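Local coordinates for protein histone-lysine N-methyltransferase family member SUVH9 (Arabidopsis thaliana, PDB 4NJ5) that acts in gene silencing, probably by binding methylated DNA and recruiting RNA polymerase V to chromatin, although it lacks histone methyltransferase activity, at residues R353-V365 with V375-C388. Residues are numbered along the deposited sequence; the frame is centred on the assembly and turned at random.
Sequences RVTQKGLRNRLEV and VRSLDVLHAGAFIC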
# COMPACT_ATOMS: atom_id res chain seq x y z
N ARG A 353 6.39 -19.02 -3.93
CA ARG A 353 7.25 -19.12 -2.75
C ARG A 353 7.36 -17.77 -2.03
O ARG A 353 8.44 -17.36 -1.64
CB ARG A 353 8.65 -19.61 -3.15
CG ARG A 353 8.70 -21.04 -3.68
CD ARG A 353 10.15 -21.47 -3.94
NE ARG A 353 10.25 -22.81 -4.51
CZ ARG A 353 10.34 -23.93 -3.80
NH1 ARG A 353 10.31 -23.88 -2.47
NH2 ARG A 353 10.44 -25.10 -4.41
N VAL A 354 6.23 -17.10 -1.84
CA VAL A 354 6.23 -15.75 -1.27
C VAL A 354 6.54 -15.69 0.23
O VAL A 354 7.56 -15.13 0.63
CB VAL A 354 4.90 -15.02 -1.57
CG1 VAL A 354 4.85 -13.67 -0.86
CG2 VAL A 354 4.74 -14.83 -3.07
N THR A 355 5.67 -16.27 1.05
CA THR A 355 5.76 -16.10 2.50
C THR A 355 6.95 -16.82 3.15
O THR A 355 7.39 -16.43 4.23
CB THR A 355 4.46 -16.50 3.22
OG1 THR A 355 4.25 -17.91 3.11
CG2 THR A 355 3.27 -15.76 2.62
N GLN A 356 7.47 -17.85 2.49
CA GLN A 356 8.62 -18.59 3.00
C GLN A 356 9.91 -17.75 3.00
O GLN A 356 10.90 -18.12 3.62
CB GLN A 356 8.82 -19.90 2.24
CG GLN A 356 9.15 -19.73 0.77
CD GLN A 356 8.98 -21.01 -0.04
OE1 GLN A 356 9.95 -21.58 -0.54
NE2 GLN A 356 7.73 -21.46 -0.18
N LYS A 357 9.89 -16.61 2.30
CA LYS A 357 11.01 -15.67 2.30
C LYS A 357 11.16 -14.95 3.63
O LYS A 357 12.24 -14.47 3.97
CB LYS A 357 10.83 -14.61 1.20
CG LYS A 357 11.64 -14.83 -0.06
CD LYS A 357 11.01 -15.88 -0.94
CE LYS A 357 11.66 -15.93 -2.31
NZ LYS A 357 11.59 -17.30 -2.89
N GLY A 358 10.07 -14.86 4.39
CA GLY A 358 10.08 -14.16 5.67
C GLY A 358 10.08 -12.65 5.52
O GLY A 358 10.07 -12.13 4.41
N LEU A 359 10.09 -11.95 6.65
CA LEU A 359 10.05 -10.49 6.66
C LEU A 359 11.20 -9.88 5.85
O LEU A 359 12.34 -10.33 5.95
CB LEU A 359 10.08 -9.96 8.09
CG LEU A 359 10.25 -8.44 8.28
CD1 LEU A 359 9.04 -7.68 7.76
CD2 LEU A 359 10.53 -8.09 9.73
N ARG A 360 10.88 -8.86 5.05
CA ARG A 360 11.87 -8.19 4.22
C ARG A 360 11.69 -6.67 4.29
O ARG A 360 12.51 -5.92 3.75
CB ARG A 360 11.74 -8.64 2.77
CG ARG A 360 10.58 -7.98 2.04
CD ARG A 360 10.18 -8.77 0.80
NE ARG A 360 8.95 -8.25 0.20
CZ ARG A 360 7.73 -8.49 0.65
NH1 ARG A 360 7.55 -9.24 1.72
NH2 ARG A 360 6.68 -7.97 0.03
N ASN A 361 10.62 -6.23 4.94
CA ASN A 361 10.36 -4.80 5.11
C ASN A 361 10.89 -4.29 6.45
O ASN A 361 10.96 -5.03 7.42
CB ASN A 361 8.86 -4.52 5.00
CG ASN A 361 8.35 -4.64 3.59
OD1 ASN A 361 7.57 -5.54 3.27
ND2 ASN A 361 8.78 -3.73 2.72
N ARG A 362 11.28 -3.02 6.49
CA ARG A 362 11.78 -2.44 7.73
C ARG A 362 10.62 -1.92 8.56
O ARG A 362 9.91 -0.99 8.15
CB ARG A 362 12.81 -1.34 7.44
CG ARG A 362 13.67 -0.96 8.64
CD ARG A 362 14.83 -0.05 8.23
NE ARG A 362 16.03 -0.79 7.85
CZ ARG A 362 16.29 -1.21 6.61
NH1 ARG A 362 17.41 -1.88 6.36
NH2 ARG A 362 15.44 -0.96 5.62
N LEU A 363 10.41 -2.53 9.72
CA LEU A 363 9.28 -2.17 10.58
C LEU A 363 9.74 -1.55 11.89
O LEU A 363 10.91 -1.65 12.28
CB LEU A 363 8.43 -3.40 10.87
CG LEU A 363 7.94 -4.21 9.67
CD1 LEU A 363 7.20 -5.45 10.14
CD2 LEU A 363 7.06 -3.35 8.78
N GLU A 364 8.79 -0.92 12.57
CA GLU A 364 9.06 -0.21 13.81
C GLU A 364 7.96 -0.47 14.82
O GLU A 364 6.77 -0.26 14.55
CB GLU A 364 9.19 1.29 13.53
CG GLU A 364 9.28 2.16 14.76
CD GLU A 364 9.71 3.58 14.42
OE1 GLU A 364 10.90 3.78 14.09
OE2 GLU A 364 8.86 4.50 14.48
N VAL A 365 8.36 -0.96 15.99
CA VAL A 365 7.47 -1.14 17.12
C VAL A 365 7.61 0.09 17.99
O VAL A 365 8.68 0.36 18.53
CB VAL A 365 7.86 -2.39 17.93
CG1 VAL A 365 6.97 -2.54 19.16
CG2 VAL A 365 7.78 -3.63 17.06
N VAL A 375 2.73 -1.03 15.59
CA VAL A 375 3.70 -1.34 14.55
C VAL A 375 3.42 -0.50 13.32
O VAL A 375 2.28 -0.38 12.88
CB VAL A 375 3.64 -2.83 14.16
CG1 VAL A 375 4.64 -3.13 13.06
CG2 VAL A 375 3.89 -3.71 15.38
N ARG A 376 4.48 0.09 12.76
CA ARG A 376 4.37 0.85 11.53
C ARG A 376 5.51 0.44 10.60
O ARG A 376 6.50 -0.14 11.05
CB ARG A 376 4.45 2.35 11.81
CG ARG A 376 5.65 2.74 12.66
CD ARG A 376 5.92 4.23 12.62
NE ARG A 376 5.06 5.00 13.51
CZ ARG A 376 5.44 5.51 14.67
NH1 ARG A 376 6.68 5.33 15.11
NH2 ARG A 376 4.59 6.21 15.41
N SER A 377 5.38 0.72 9.31
CA SER A 377 6.41 0.37 8.34
C SER A 377 7.17 1.60 7.85
O SER A 377 6.57 2.64 7.58
CB SER A 377 5.79 -0.35 7.15
OG SER A 377 6.75 -0.52 6.11
N LEU A 378 8.49 1.49 7.74
CA LEU A 378 9.29 2.56 7.14
C LEU A 378 9.17 2.51 5.62
O LEU A 378 9.40 3.50 4.93
CB LEU A 378 10.77 2.46 7.53
CG LEU A 378 11.17 2.29 9.00
CD1 LEU A 378 12.66 2.57 9.17
CD2 LEU A 378 10.36 3.16 9.93
N ASP A 379 8.81 1.34 5.11
CA ASP A 379 8.71 1.14 3.67
C ASP A 379 7.29 1.34 3.19
O ASP A 379 6.34 1.29 3.98
CB ASP A 379 9.20 -0.26 3.29
CG ASP A 379 10.59 -0.56 3.81
OD1 ASP A 379 11.41 0.39 3.90
OD2 ASP A 379 10.87 -1.73 4.13
N VAL A 380 7.14 1.60 1.90
CA VAL A 380 5.83 1.64 1.28
C VAL A 380 5.31 0.21 1.21
O VAL A 380 6.06 -0.71 0.89
CB VAL A 380 5.92 2.25 -0.13
CG1 VAL A 380 4.67 1.95 -0.94
CG2 VAL A 380 6.17 3.76 -0.05
N LEU A 381 4.04 0.02 1.54
CA LEU A 381 3.43 -1.29 1.42
C LEU A 381 2.28 -1.22 0.43
O LEU A 381 1.37 -0.41 0.60
CB LEU A 381 2.94 -1.79 2.77
CG LEU A 381 3.99 -1.91 3.87
CD1 LEU A 381 3.32 -2.21 5.19
CD2 LEU A 381 5.01 -2.98 3.51
N HIS A 382 2.33 -2.06 -0.60
CA HIS A 382 1.28 -2.05 -1.60
C HIS A 382 0.20 -3.09 -1.33
O HIS A 382 0.41 -4.05 -0.58
CB HIS A 382 1.85 -2.20 -3.01
CG HIS A 382 2.49 -3.53 -3.28
ND1 HIS A 382 3.83 -3.76 -3.09
CD2 HIS A 382 1.97 -4.69 -3.74
CE1 HIS A 382 4.11 -5.01 -3.42
NE2 HIS A 382 3.00 -5.60 -3.82
N ALA A 383 -0.96 -2.89 -1.94
CA ALA A 383 -2.12 -3.74 -1.74
C ALA A 383 -1.84 -5.19 -2.13
O ALA A 383 -1.40 -5.46 -3.24
CB ALA A 383 -3.31 -3.21 -2.53
N GLY A 384 -2.10 -6.11 -1.20
CA GLY A 384 -1.93 -7.52 -1.47
C GLY A 384 -0.52 -8.04 -1.24
O GLY A 384 -0.25 -9.23 -1.45
N ALA A 385 0.39 -7.16 -0.82
CA ALA A 385 1.77 -7.56 -0.58
C ALA A 385 1.95 -8.27 0.76
O ALA A 385 1.25 -7.97 1.72
CB ALA A 385 2.69 -6.35 -0.66
N PHE A 386 2.89 -9.21 0.81
CA PHE A 386 3.20 -9.93 2.04
C PHE A 386 4.06 -9.08 2.96
O PHE A 386 5.06 -8.50 2.53
CB PHE A 386 3.92 -11.24 1.72
CG PHE A 386 4.52 -11.93 2.92
CD1 PHE A 386 3.72 -12.44 3.92
CD2 PHE A 386 5.90 -12.07 3.04
CE1 PHE A 386 4.27 -13.08 5.03
CE2 PHE A 386 6.46 -12.70 4.14
CZ PHE A 386 5.64 -13.21 5.14
N ILE A 387 3.67 -9.01 4.22
CA ILE A 387 4.41 -8.20 5.19
C ILE A 387 5.33 -9.09 6.03
O ILE A 387 6.55 -8.98 5.95
CB ILE A 387 3.44 -7.40 6.09
CG1 ILE A 387 2.58 -6.47 5.23
CG2 ILE A 387 4.21 -6.61 7.13
CD1 ILE A 387 1.44 -5.80 5.97
N CYS A 388 4.73 -9.98 6.81
CA CYS A 388 5.47 -10.86 7.69
C CYS A 388 4.54 -11.94 8.21
O CYS A 388 3.32 -11.85 8.05
CB CYS A 388 6.02 -10.08 8.88
SG CYS A 388 4.71 -9.39 9.91
O HOH W 1 8.15 -8.38 4.13
O HOH W 2 5.93 -5.92 1.38
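Asp-379 OD2 accepts two hydrogen bonds from 353-365, the backbone N of Arg-362 at 2.7 Å and the amide ND2 of Asn-361 at 3.2 Å, which reach it from opposite faces of the carboxylate. Aspartate suits this loop position just past the strand: one oxygen satisfies two donors while OD1 forms a salt bridge with Lys-239. From here the antiparallel hairpin of the SET domain runs on, with Leu-378 N bonded to Arg-362 O and Glu-364 exchanging two backbone bonds with Arg-376. Beside that pair, Arg-376 NH1 meets Glu-364 OE2 in a salt bridge modelled very short, and Arg-246 and Tyr-250 also hold this carboxylate.

At the other end Arg-360, its chain extended from CG to NE, brings NH1 to within 2.7 Å of Phe-386 O, lying above the carbonyl plane; its NH2 adds a weak bond. Water 2 also donates to Phe-386 O and to Asn-361 OD1. Water 1 accepts from Arg-360 N at 2.9 Å, with Asn-361 OD1 and Ile-387 O in reach of its protons. The Phe-386 ring receives Thr-355 CA over one face, 3.9 Å from its centroid, while Val-354 CG1 packs on CB. With an alanine in place of Phe-386, Thr-355 would probably lose the ring face its CA and CG2 rest on. Asp-379 and Arg-360 thus satisfy backbone atoms, Asn-361 links carboxylate to waters, and a CH-pi contact joins strand 386-389 to the chain leaving the zinc-binding pre-SET region.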